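PDB 2ZBA: trichothecene 3-O-acetyltransferase TRI101 from Fusarium sporotrichioides, which acetylates the 3-hydroxyl of trichothecenes, using acetyl coenzyme A as donor, in the biosynthesis of mycotoxins such as T-2 toxin. Local coordinates for residues T30-V35 and M168-Q173; V125-T130 and I158-G163; S386-V391 and L419-P424; G392-D397 and E406-P411. One frame throughout, in Å; residues are numbered along the deposited sequence.

Contact 1: residues T30-V35 and M168-Q173; sequences TQISLV and MDMTGQ. With COA (coenzyme A), chain E.
T30 on strand 30-35 passes close to M170 in the first turn of helix 170-173, their CA atoms 7.0 Å apart, and no backbone-to-backbone hydrogen bond crosses the contact. Q173 makes the polar link. Its CG lies anti to the backbone N (chi1 -174°) and the chain runs out extended, so the amide reaches back across the T30 side chain. NE2 donates to T30 O at 3.1 Å, nearly straight at 160°; the donor stands well above the carbonyl plane, while the acceptor lies in the plane of the Q173 amide. The same amide turns OE1 to T30 CB, 3.3 Å away. D169 caps the helix, its OD1 accepting from G172 N at 2.9 Å. It is the aspartate of the HxxxD motif of BAHD acyltransferases, H165 being the histidine, and its other oxygen OD2 forms a salt bridge with R304, a structural role as in relatives. A water joins T30 OG1, 2.6 Å away, to M168 O. M170 bends at chi2 and chi3, bringing SE against T30 CG2 at 3.5 Å. On the coenzyme side, S1P lies 3.6 Å from M170 CB and 3.7 Å from D169 CB.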
# COMPACT_ATOMS: atom_id res chain seq x y z
N THR A 30 -2.42 -7.08 -1.80
CA THR A 30 -1.98 -6.21 -0.71
C THR A 30 -2.23 -6.88 0.63
O THR A 30 -3.34 -7.34 0.89
CB THR A 30 -2.69 -4.85 -0.75
OG1 THR A 30 -2.40 -4.19 -1.99
CG2 THR A 30 -2.21 -3.94 0.41
N GLN A 31 -1.21 -6.90 1.48
CA GLN A 31 -1.27 -7.54 2.80
C GLN A 31 -1.02 -6.55 3.95
O GLN A 31 -0.17 -5.67 3.82
CB GLN A 31 -0.21 -8.65 2.91
CG GLN A 31 -0.34 -9.79 1.91
CD GLN A 31 0.90 -10.62 1.85
OE1 GLN A 31 2.01 -10.12 2.10
NE2 GLN A 31 0.75 -11.91 1.53
N ILE A 32 -1.74 -6.71 5.06
CA ILE A 32 -1.51 -5.91 6.27
C ILE A 32 -1.78 -6.75 7.53
O ILE A 32 -2.76 -7.49 7.58
CB ILE A 32 -2.33 -4.58 6.28
CG1 ILE A 32 -1.90 -3.65 7.43
CG2 ILE A 32 -3.83 -4.86 6.35
CD1 ILE A 32 -0.58 -2.91 7.21
N SER A 33 -0.91 -6.64 8.53
CA SER A 33 -1.06 -7.45 9.74
C SER A 33 -1.29 -6.59 10.96
O SER A 33 -0.54 -5.63 11.19
CB SER A 33 0.17 -8.32 9.99
OG SER A 33 0.37 -9.22 8.95
N LEU A 34 -2.29 -6.95 11.75
CA LEU A 34 -2.59 -6.26 13.01
C LEU A 34 -2.31 -7.21 14.16
O LEU A 34 -2.91 -8.28 14.23
CB LEU A 34 -4.04 -5.78 13.06
CG LEU A 34 -4.43 -4.53 12.25
CD1 LEU A 34 -3.99 -4.58 10.76
CD2 LEU A 34 -5.94 -4.25 12.36
N VAL A 35 -1.38 -6.82 15.04
CA VAL A 35 -0.96 -7.62 16.20
C VAL A 35 -1.59 -7.12 17.52
O VAL A 35 -1.55 -5.91 17.81
CB VAL A 35 0.57 -7.63 16.33
CG1 VAL A 35 1.04 -8.65 17.39
CG2 VAL A 35 1.21 -7.90 14.95
N MSE A 168 -8.88 -3.33 -5.19
CA MSE A 168 -8.74 -2.31 -4.15
C MSE A 168 -7.32 -1.82 -4.02
O MSE A 168 -6.39 -2.61 -4.14
CB MSE A 168 -9.23 -2.85 -2.78
CG MSE A 168 -8.50 -4.08 -2.25
SE MSE A 168 -9.46 -4.85 -0.72
CE MSE A 168 -10.68 -5.84 -1.74
N ASP A 169 -7.15 -0.52 -3.77
CA ASP A 169 -5.88 0.01 -3.26
C ASP A 169 -5.89 -0.10 -1.71
O ASP A 169 -6.89 -0.53 -1.15
CB ASP A 169 -5.57 1.43 -3.81
CG ASP A 169 -6.66 2.46 -3.52
OD1 ASP A 169 -7.35 2.36 -2.49
OD2 ASP A 169 -6.82 3.39 -4.33
N MSE A 170 -4.80 0.27 -1.03
CA MSE A 170 -4.77 0.13 0.46
C MSE A 170 -5.78 1.05 1.21
O MSE A 170 -6.33 0.66 2.25
CB MSE A 170 -3.35 0.24 1.02
CG MSE A 170 -3.23 -0.14 2.49
SE MSE A 170 -3.72 -2.01 2.97
CE MSE A 170 -5.00 -1.64 4.33
N THR A 171 -6.02 2.24 0.68
CA THR A 171 -7.13 3.11 1.14
C THR A 171 -8.49 2.39 1.11
O THR A 171 -9.26 2.43 2.08
CB THR A 171 -7.22 4.40 0.27
OG1 THR A 171 -5.94 5.03 0.23
CG2 THR A 171 -8.25 5.39 0.83
N GLY A 172 -8.78 1.72 -0.01
CA GLY A 172 -10.02 0.98 -0.16
C GLY A 172 -10.05 -0.25 0.73
O GLY A 172 -11.10 -0.60 1.26
N GLN A 173 -8.92 -0.92 0.88
CA GLN A 173 -8.83 -2.08 1.75
C GLN A 173 -9.06 -1.65 3.22
O GLN A 173 -9.77 -2.33 3.95
CB GLN A 173 -7.45 -2.73 1.60
CG GLN A 173 -7.23 -4.07 2.35
CD GLN A 173 -6.06 -4.85 1.77
OE1 GLN A 173 -5.69 -4.64 0.62
NE2 GLN A 173 -5.45 -5.70 2.55
N1A COA E . -0.68 25.19 4.98
C2A COA E . 0.18 24.51 5.84
N3A COA E . 0.05 23.14 5.98
C4A COA E . -0.90 22.45 5.29
C5A COA E . -1.77 23.12 4.43
C6A COA E . -1.65 24.51 4.28
N6A COA E . -2.54 25.19 3.54
N7A COA E . -2.60 22.20 3.89
C8A COA E . -2.29 20.98 4.39
N9A COA E . -1.23 21.11 5.25
C1B COA E . -0.49 20.02 5.92
C2B COA E . -1.31 19.39 7.04
O2B COA E . -1.15 20.09 8.26
C3B COA E . -0.77 17.97 7.06
O3B COA E . 0.54 18.05 7.55
P3B COA E . 1.19 17.10 8.67
O7A COA E . 0.82 15.67 8.34
O8A COA E . 0.63 17.42 10.03
O9A COA E . 2.67 17.34 8.55
C4B COA E . -0.57 17.70 5.58
O4B COA E . -0.19 18.95 5.03
C5B COA E . -1.78 17.17 4.83
O5B COA E . -1.42 17.20 3.45
P1A COA E . -1.88 16.04 2.44
O1A COA E . -3.37 15.92 2.40
O2A COA E . -1.25 16.18 1.07
O3A COA E . -1.41 14.63 3.11
P2A COA E . 0.10 14.06 3.22
O4A COA E . 0.26 13.55 4.64
O5A COA E . 1.19 15.00 2.78
O6A COA E . 0.15 12.81 2.21
CBP COA E . 0.15 11.78 0.03
CCP COA E . 0.53 13.01 0.85
CDP COA E . 1.23 10.73 0.30
CEP COA E . 0.11 12.17 -1.45
CAP COA E . -1.21 11.28 0.52
OAP COA E . -2.21 12.26 0.31
C9P COA E . -1.67 9.98 -0.10
O9P COA E . -2.32 10.01 -1.34
N8P COA E . -1.50 8.84 0.57
C7P COA E . -1.93 7.56 0.00
C6P COA E . -0.89 6.96 -0.95
C5P COA E . -1.39 5.62 -1.47
O5P COA E . -2.31 5.56 -2.33
N4P COA E . -0.81 4.53 -1.00
C3P COA E . -1.59 3.30 -0.88
C2P COA E . -1.02 2.16 -1.72
S1P COA E . -2.26 0.98 -2.33
O HOH W 1 -4.73 -3.07 -2.30

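Contact 2: residues V125-T130 and I158-G163; sequences VAPRKT and ILTVNG
Two side-chain hydrogen bonds tie T160 and N162 to the backbone of V125 and R128, one near each end of the contact. T160 OG1, anti to its own carbonyl carbon (chi1 -59°), donates to V125 O at 2.9 Å from well above the carbonyl plane. V125 O also accepts from N151 ND2, so two donors grip it, and T160 OG1 is further bonded to S33 OG. N162 ND2 donates to R128 O at 3.0 Å with a bent N-H...O angle of 146°. This seats the exit of helix 122-125 on one face of the mixed N-terminal sheet of the BAHD fold: I158, T160 and N162 are alternate residues of strand 156-164, all pointing at the irregular chain, whose piece from V125 to R128 runs at 15° to the strand piece 158-162. Two apolar contacts accompany the bonds. V125 CG1 meets I158 CD1 obliquely at 3.9 Å, and A126 CB rests against T160 CG2 at 3.8 Å. A separate van der Waals contact sets carbon against oxygen: P127 and N162 approach tip to tip, ring carbon CD coming 3.3 Å from N162 OD1. That oxygen is buried with no hydrogen-bond partner in the model.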
# COMPACT_ATOMS: atom_id res chain seq x y z
N VAL A 125 2.41 -15.71 8.10
CA VAL A 125 1.26 -14.96 8.62
C VAL A 125 0.09 -14.64 7.68
O VAL A 125 -0.99 -14.27 8.14
CB VAL A 125 1.70 -13.66 9.40
CG1 VAL A 125 2.52 -14.03 10.64
CG2 VAL A 125 2.46 -12.68 8.47
N ALA A 126 0.29 -14.82 6.38
CA ALA A 126 -0.70 -14.41 5.37
C ALA A 126 -1.34 -15.60 4.62
O ALA A 126 -0.67 -16.62 4.40
CB ALA A 126 -0.06 -13.45 4.38
N PRO A 127 -2.63 -15.47 4.24
CA PRO A 127 -3.32 -16.60 3.60
C PRO A 127 -2.91 -16.84 2.14
O PRO A 127 -3.07 -17.96 1.64
CB PRO A 127 -4.80 -16.20 3.69
CG PRO A 127 -4.78 -14.70 3.69
CD PRO A 127 -3.51 -14.29 4.40
N ARG A 128 -2.38 -15.80 1.49
CA ARG A 128 -1.84 -15.90 0.14
C ARG A 128 -0.65 -14.97 -0.01
O ARG A 128 -0.57 -13.96 0.69
CB ARG A 128 -2.85 -15.41 -0.87
CG ARG A 128 -3.89 -16.35 -1.30
CD ARG A 128 -4.58 -15.66 -2.43
NE ARG A 128 -3.76 -15.71 -3.64
CZ ARG A 128 -4.14 -16.31 -4.76
NH1 ARG A 128 -3.34 -16.32 -5.82
NH2 ARG A 128 -5.33 -16.89 -4.83
N LYS A 129 0.21 -15.25 -0.98
CA LYS A 129 1.39 -14.43 -1.24
C LYS A 129 1.09 -13.09 -1.92
O LYS A 129 0.06 -12.92 -2.59
CB LYS A 129 2.39 -15.23 -2.06
CG LYS A 129 3.12 -16.32 -1.30
CD LYS A 129 3.92 -17.24 -2.25
CE LYS A 129 4.95 -16.47 -3.07
NZ LYS A 129 6.03 -15.91 -2.20
N THR A 130 1.99 -12.13 -1.75
CA THR A 130 1.87 -10.82 -2.39
C THR A 130 1.94 -10.94 -3.92
O THR A 130 1.11 -10.37 -4.63
CB THR A 130 2.97 -9.84 -1.87
OG1 THR A 130 2.83 -9.67 -0.46
CG2 THR A 130 2.84 -8.46 -2.56
N ILE A 158 -2.12 -12.39 15.62
CA ILE A 158 -1.90 -11.63 14.38
C ILE A 158 -3.05 -11.83 13.39
O ILE A 158 -3.31 -12.96 12.92
CB ILE A 158 -0.56 -12.00 13.70
CG1 ILE A 158 0.61 -11.79 14.67
CG2 ILE A 158 -0.35 -11.15 12.44
CD1 ILE A 158 1.93 -12.30 14.13
N LEU A 159 -3.74 -10.75 13.08
CA LEU A 159 -4.74 -10.79 12.03
C LEU A 159 -4.13 -10.19 10.77
O LEU A 159 -3.63 -9.06 10.79
CB LEU A 159 -5.98 -10.00 12.43
CG LEU A 159 -7.04 -9.86 11.34
CD1 LEU A 159 -7.64 -11.21 10.97
CD2 LEU A 159 -8.09 -8.94 11.84
N THR A 160 -4.16 -10.97 9.69
CA THR A 160 -3.63 -10.52 8.41
C THR A 160 -4.76 -10.43 7.40
O THR A 160 -5.55 -11.36 7.29
CB THR A 160 -2.57 -11.48 7.90
OG1 THR A 160 -1.51 -11.56 8.86
CG2 THR A 160 -2.02 -11.00 6.56
N VAL A 161 -4.85 -9.29 6.71
CA VAL A 161 -5.89 -9.10 5.69
C VAL A 161 -5.29 -8.90 4.29
O VAL A 161 -4.42 -8.02 4.10
CB VAL A 161 -6.84 -7.94 6.03
CG1 VAL A 161 -8.00 -7.89 5.03
CG2 VAL A 161 -7.38 -8.10 7.46
N ASN A 162 -5.77 -9.71 3.34
CA ASN A 162 -5.32 -9.69 1.93
C ASN A 162 -6.37 -9.10 1.01
O ASN A 162 -7.54 -9.46 1.12
CB ASN A 162 -5.00 -11.11 1.42
CG ASN A 162 -3.59 -11.54 1.72
OD1 ASN A 162 -3.11 -11.45 2.87
ND2 ASN A 162 -2.89 -12.02 0.69
N GLY A 163 -5.97 -8.21 0.11
CA GLY A 163 -6.90 -7.61 -0.85
C GLY A 163 -6.31 -7.67 -2.26
O GLY A 163 -5.18 -7.27 -2.46

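Contact 3: residues S386-V391 and L419-P424; sequences SSWAKV and LMYFMP. With COA (coenzyme A), chain E.
W388 and Y421 share a first torsion, CG anti to the carbonyl carbon (chi1 -64° in each), and the two side chains run alongside one another in the same direction. Their rings meet obliquely, with planes at 59° and Y421 CD1 3.8 Å from W388 NE1. The backbones pair as parallel strands. S386, bridged to Y421, is hydrogen-bonded to both its neighbours: S386 N donates to M420 O at 3.0 Å, and S386 O accepts from F422 N at 3.1 Å. W388 N continues the ladder to F422 O at 2.8 Å, just where the chain enters a type I turn from W388 to V391. On the side of the sheet with F422, S387 CB packs 3.6 Å from F422 CD2 and S387 OG bonds to D270. S386 OG, anti to its backbone N, receives a weak and doubtful bond from coenzyme N4P. The indole turns its edge to the coenzyme, NE1 lying 3.3 Å from C2P, and K390 NZ binds the diphosphate oxygen O1A at 3.2 Å. With Y421 OH hydrogen-bonded to T-2 toxin, the paired segments line the BAHD active site, where acyl donor and acceptor meet.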
# COMPACT_ATOMS: atom_id res chain seq x y z
N SER A 386 4.95 3.93 -1.62
CA SER A 386 3.56 4.07 -1.24
C SER A 386 3.37 4.34 0.26
O SER A 386 3.58 3.46 1.10
CB SER A 386 2.76 2.83 -1.63
OG SER A 386 1.41 3.00 -1.24
N SER A 387 2.94 5.56 0.57
CA SER A 387 2.63 5.95 1.95
C SER A 387 1.25 5.46 2.37
O SER A 387 0.24 5.91 1.83
CB SER A 387 2.68 7.47 2.08
OG SER A 387 2.14 7.87 3.32
N TRP A 388 1.22 4.54 3.34
CA TRP A 388 -0.01 4.12 3.99
C TRP A 388 -0.25 4.88 5.28
O TRP A 388 -1.06 4.45 6.10
CB TRP A 388 0.05 2.62 4.34
CG TRP A 388 0.14 1.68 3.15
CD1 TRP A 388 0.13 2.00 1.84
CD2 TRP A 388 0.19 0.25 3.22
NE1 TRP A 388 0.19 0.87 1.06
CE2 TRP A 388 0.23 -0.22 1.89
CE3 TRP A 388 0.21 -0.67 4.27
CZ2 TRP A 388 0.30 -1.58 1.58
CZ3 TRP A 388 0.28 -2.03 3.96
CH2 TRP A 388 0.31 -2.47 2.63
N ALA A 389 0.46 5.99 5.45
CA ALA A 389 0.44 6.78 6.71
C ALA A 389 -0.95 7.10 7.19
O ALA A 389 -1.19 7.12 8.38
CB ALA A 389 1.24 8.06 6.55
N LYS A 390 -1.87 7.37 6.26
CA LYS A 390 -3.26 7.78 6.58
C LYS A 390 -4.26 6.66 6.86
O LYS A 390 -5.38 6.92 7.33
CB LYS A 390 -3.83 8.68 5.47
CG LYS A 390 -3.15 10.05 5.36
CD LYS A 390 -3.98 10.99 4.49
CE LYS A 390 -3.51 12.43 4.60
NZ LYS A 390 -4.51 13.38 4.01
N VAL A 391 -3.88 5.41 6.59
CA VAL A 391 -4.82 4.33 6.83
C VAL A 391 -5.09 4.18 8.33
O VAL A 391 -4.19 4.39 9.16
CB VAL A 391 -4.46 2.99 6.15
CG1 VAL A 391 -3.78 3.20 4.81
CG2 VAL A 391 -3.69 2.11 7.05
N LEU A 419 11.67 -0.55 -3.91
CA LEU A 419 10.27 -0.51 -3.49
C LEU A 419 10.18 -0.18 -2.01
O LEU A 419 10.97 -0.67 -1.22
CB LEU A 419 9.54 -1.83 -3.83
CG LEU A 419 8.05 -1.94 -3.49
CD1 LEU A 419 7.17 -1.03 -4.40
CD2 LEU A 419 7.63 -3.40 -3.59
N MSE A 420 9.24 0.70 -1.66
CA MSE A 420 9.12 1.23 -0.31
C MSE A 420 7.68 1.53 0.11
O MSE A 420 6.82 1.80 -0.74
CB MSE A 420 9.97 2.50 -0.17
CG MSE A 420 11.45 2.26 -0.40
SE MSE A 420 12.52 3.81 -0.16
CE MSE A 420 14.11 3.22 -1.09
N TYR A 421 7.44 1.48 1.42
CA TYR A 421 6.15 1.84 2.01
C TYR A 421 6.37 2.67 3.24
O TYR A 421 7.39 2.50 3.91
CB TYR A 421 5.38 0.58 2.44
CG TYR A 421 5.01 -0.32 1.28
CD1 TYR A 421 3.84 -0.10 0.55
CD2 TYR A 421 5.84 -1.38 0.90
CE1 TYR A 421 3.51 -0.91 -0.52
CE2 TYR A 421 5.51 -2.20 -0.18
CZ TYR A 421 4.34 -1.96 -0.88
OH TYR A 421 3.99 -2.76 -1.95
N PHE A 422 5.40 3.52 3.57
CA PHE A 422 5.26 3.99 4.95
C PHE A 422 4.08 3.25 5.55
O PHE A 422 3.04 3.13 4.90
CB PHE A 422 4.97 5.50 5.07
CG PHE A 422 6.04 6.41 4.52
CD1 PHE A 422 7.37 6.02 4.45
CD2 PHE A 422 5.69 7.69 4.10
CE1 PHE A 422 8.33 6.90 3.95
CE2 PHE A 422 6.64 8.55 3.59
CZ PHE A 422 7.96 8.16 3.53
N MSE A 423 4.24 2.79 6.79
CA MSE A 423 3.18 2.10 7.52
C MSE A 423 2.14 3.13 7.96
O MSE A 423 2.42 4.33 7.93
CB MSE A 423 3.79 1.39 8.76
CG MSE A 423 4.69 0.16 8.47
SE MSE A 423 3.90 -1.27 7.35
CE MSE A 423 4.38 -0.58 5.59
N PRO A 424 0.93 2.68 8.35
CA PRO A 424 -0.03 3.59 8.96
C PRO A 424 0.59 4.26 10.18
O PRO A 424 1.27 3.60 10.97
CB PRO A 424 -1.17 2.67 9.38
CG PRO A 424 -1.09 1.53 8.46
CD PRO A 424 0.38 1.32 8.22
N1A COA E . -0.68 25.19 4.98
C2A COA E . 0.18 24.51 5.84
N3A COA E . 0.05 23.14 5.98
C4A COA E . -0.90 22.45 5.29
C5A COA E . -1.77 23.12 4.43
C6A COA E . -1.65 24.51 4.28
N6A COA E . -2.54 25.19 3.54
N7A COA E . -2.60 22.20 3.89
C8A COA E . -2.29 20.98 4.39
N9A COA E . -1.23 21.11 5.25
C1B COA E . -0.49 20.02 5.92
C2B COA E . -1.31 19.39 7.04
O2B COA E . -1.15 20.09 8.26
C3B COA E . -0.77 17.97 7.06
O3B COA E . 0.54 18.05 7.55
P3B COA E . 1.19 17.10 8.67
O7A COA E . 0.82 15.67 8.34
O8A COA E . 0.63 17.42 10.03
O9A COA E . 2.67 17.34 8.55
C4B COA E . -0.57 17.70 5.58
O4B COA E . -0.19 18.95 5.03
C5B COA E . -1.78 17.17 4.83
O5B COA E . -1.42 17.20 3.45
P1A COA E . -1.88 16.04 2.44
O1A COA E . -3.37 15.92 2.40
O2A COA E . -1.25 16.18 1.07
O3A COA E . -1.41 14.63 3.11
P2A COA E . 0.10 14.06 3.22
O4A COA E . 0.26 13.55 4.64
O5A COA E . 1.19 15.00 2.78
O6A COA E . 0.15 12.81 2.21
CBP COA E . 0.15 11.78 0.03
CCP COA E . 0.53 13.01 0.85
CDP COA E . 1.23 10.73 0.30
CEP COA E . 0.11 12.17 -1.45
CAP COA E . -1.21 11.28 0.52
OAP COA E . -2.21 12.26 0.31
C9P COA E . -1.67 9.98 -0.10
O9P COA E . -2.32 10.01 -1.34
N8P COA E . -1.50 8.84 0.57
C7P COA E . -1.93 7.56 0.00
C6P COA E . -0.89 6.96 -0.95
C5P COA E . -1.39 5.62 -1.47
O5P COA E . -2.31 5.56 -2.33
N4P COA E . -0.81 4.53 -1.00
C3P COA E . -1.59 3.30 -0.88
C2P COA E . -1.02 2.16 -1.72
S1P COA E . -2.26 0.98 -2.33

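Contact 4: residues G392-D397 and E406-P411; sequences GCWEYD and ESVRRP
W394 takes V408 CG2 over one face of its indole, while E406 O sits at the ring's edge, near its plane. The methyl lies 3.8 Å from the centroid of the five-membered ring and only 14° off its normal, a CH-pi contact; the edge atom CZ3 comes 3.3 Å from E406 O. The fold element so covered is strand 407-409, an outermost strand of the mixed sheet, entered through a classic beta bulge in which E406 and S407 both face V35. The covering piece, a short 3-10 segment ending at E395, leads through Y396 to D397, first residue of a DFGFG sequence that corresponds to the DFGWG motif of BAHD enzymes; D397 forms a salt bridge with R185. V408 serves two neighbours with its two methyls: CG1 stands anti to the backbone N (chi1 -179°) and meets C393 CB at 4.0 Å, leaving CG2 for the indole. The side chains of W394 and V408 run antiparallel to one another, and W394 NE1 donates to P424 O. The far rim atom CH2 lies 3.7 Å from S407 CA. Alongside, V408 N is buried without a hydrogen-bond partner in the model, 3.8 Å from W394 CZ2.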
# COMPACT_ATOMS: atom_id res chain seq x y z
N GLY A 392 -6.33 3.87 8.67
CA GLY A 392 -6.77 3.97 10.06
C GLY A 392 -6.69 2.70 10.90
O GLY A 392 -7.37 2.59 11.91
N CYS A 393 -5.83 1.75 10.51
CA CYS A 393 -5.84 0.39 11.10
C CYS A 393 -5.49 0.29 12.59
O CYS A 393 -5.88 -0.69 13.25
CB CYS A 393 -4.95 -0.55 10.30
SG CYS A 393 -5.77 -1.40 8.93
N TRP A 394 -4.74 1.27 13.13
CA TRP A 394 -4.39 1.31 14.56
C TRP A 394 -5.61 1.49 15.47
O TRP A 394 -5.47 1.41 16.70
CB TRP A 394 -3.41 2.46 14.86
CG TRP A 394 -2.00 2.26 14.40
CD1 TRP A 394 -1.45 2.72 13.24
CD2 TRP A 394 -0.96 1.58 15.11
NE1 TRP A 394 -0.13 2.35 13.17
CE2 TRP A 394 0.20 1.65 14.31
CE3 TRP A 394 -0.90 0.90 16.33
CZ2 TRP A 394 1.40 1.07 14.69
CZ3 TRP A 394 0.30 0.34 16.72
CH2 TRP A 394 1.43 0.42 15.89
N GLU A 395 -6.77 1.77 14.87
CA GLU A 395 -8.00 2.06 15.60
C GLU A 395 -9.01 0.91 15.72
O GLU A 395 -9.99 1.03 16.46
CB GLU A 395 -8.71 3.27 14.96
CG GLU A 395 -7.92 4.58 15.05
CD GLU A 395 -7.67 5.02 16.49
OE1 GLU A 395 -8.60 4.88 17.33
OE2 GLU A 395 -6.55 5.48 16.78
N TYR A 396 -8.79 -0.19 15.00
CA TYR A 396 -9.82 -1.23 14.92
C TYR A 396 -9.56 -2.32 15.95
O TYR A 396 -8.45 -2.83 16.06
CB TYR A 396 -9.91 -1.85 13.51
CG TYR A 396 -9.81 -0.85 12.37
CD1 TYR A 396 -10.37 0.43 12.47
CD2 TYR A 396 -9.18 -1.20 11.17
CE1 TYR A 396 -10.25 1.36 11.43
CE2 TYR A 396 -9.08 -0.29 10.12
CZ TYR A 396 -9.61 0.98 10.25
OH TYR A 396 -9.53 1.88 9.22
N ASP A 397 -10.61 -2.66 16.70
CA ASP A 397 -10.52 -3.64 17.78
C ASP A 397 -11.30 -4.92 17.45
O ASP A 397 -10.99 -5.98 17.99
CB ASP A 397 -11.01 -3.03 19.10
CG ASP A 397 -12.47 -2.57 19.04
OD1 ASP A 397 -12.69 -1.36 18.92
OD2 ASP A 397 -13.39 -3.42 19.09
N GLU A 406 -1.35 -3.44 18.98
CA GLU A 406 -0.04 -3.05 19.48
C GLU A 406 0.94 -2.77 18.33
O GLU A 406 1.88 -1.97 18.47
CB GLU A 406 0.51 -4.15 20.39
CG GLU A 406 1.68 -3.73 21.25
CD GLU A 406 2.06 -4.86 22.22
OE1 GLU A 406 1.15 -5.42 22.84
OE2 GLU A 406 3.26 -5.18 22.33
N SER A 407 0.72 -3.43 17.20
CA SER A 407 1.55 -3.23 16.02
C SER A 407 0.71 -3.42 14.74
O SER A 407 -0.20 -4.26 14.70
CB SER A 407 2.72 -4.20 16.02
OG SER A 407 3.62 -3.94 14.96
N VAL A 408 1.01 -2.60 13.74
CA VAL A 408 0.43 -2.70 12.41
C VAL A 408 1.61 -2.72 11.43
O VAL A 408 2.29 -1.71 11.26
CB VAL A 408 -0.55 -1.54 12.10
CG1 VAL A 408 -1.18 -1.68 10.68
CG2 VAL A 408 -1.63 -1.47 13.16
N ARG A 409 1.85 -3.89 10.83
CA ARG A 409 2.98 -4.09 9.92
C ARG A 409 2.53 -4.63 8.58
O ARG A 409 1.47 -5.24 8.48
CB ARG A 409 3.99 -5.04 10.53
CG ARG A 409 4.54 -4.62 11.88
CD ARG A 409 5.16 -3.25 11.81
NE ARG A 409 6.37 -3.16 12.59
CZ ARG A 409 6.98 -2.01 12.88
NH1 ARG A 409 6.46 -0.86 12.46
NH2 ARG A 409 8.11 -2.01 13.58
N ARG A 410 3.31 -4.36 7.53
CA ARG A 410 3.05 -5.01 6.24
C ARG A 410 4.00 -6.21 6.17
O ARG A 410 5.22 -5.99 6.23
CB ARG A 410 3.36 -4.08 5.07
CG ARG A 410 2.71 -4.52 3.80
CD ARG A 410 3.65 -4.69 2.66
NE ARG A 410 2.91 -5.23 1.52
CZ ARG A 410 2.65 -6.52 1.32
NH1 ARG A 410 3.09 -7.46 2.16
NH2 ARG A 410 1.93 -6.88 0.25
N PRO A 411 3.46 -7.46 6.03
CA PRO A 411 4.31 -8.66 5.90
C PRO A 411 5.43 -8.59 4.84
O PRO A 411 5.32 -7.86 3.85
CB PRO A 411 3.32 -9.76 5.55
CG PRO A 411 2.05 -9.31 6.16
CD PRO A 411 2.04 -7.81 6.00

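Overall arrangement
Contacts 1, 2 and 4 share one mixed sheet, in which strand 29-37 lies between 156-164 and 407-409; contact 3 belongs to the other large sheet, where 383-387 and 419-422 are neighbours. Along the chain, contact 2 falls between the two segments of contact 1, and contact 4 between those of contact 3. The chain leaves the second sheet after 383-387, contributes 407-409 to the first and returns as 419-422, linking the sheets. Contact 1 is centred about 10 Å from the centres of contacts 3 and 4, and W388 touches T30, I32 and M170. Contacts 1 and 3 both meet coenzyme A where the sheets join; contact 2, about 17 Å from contact 3 between centres, lies away from the bound groups.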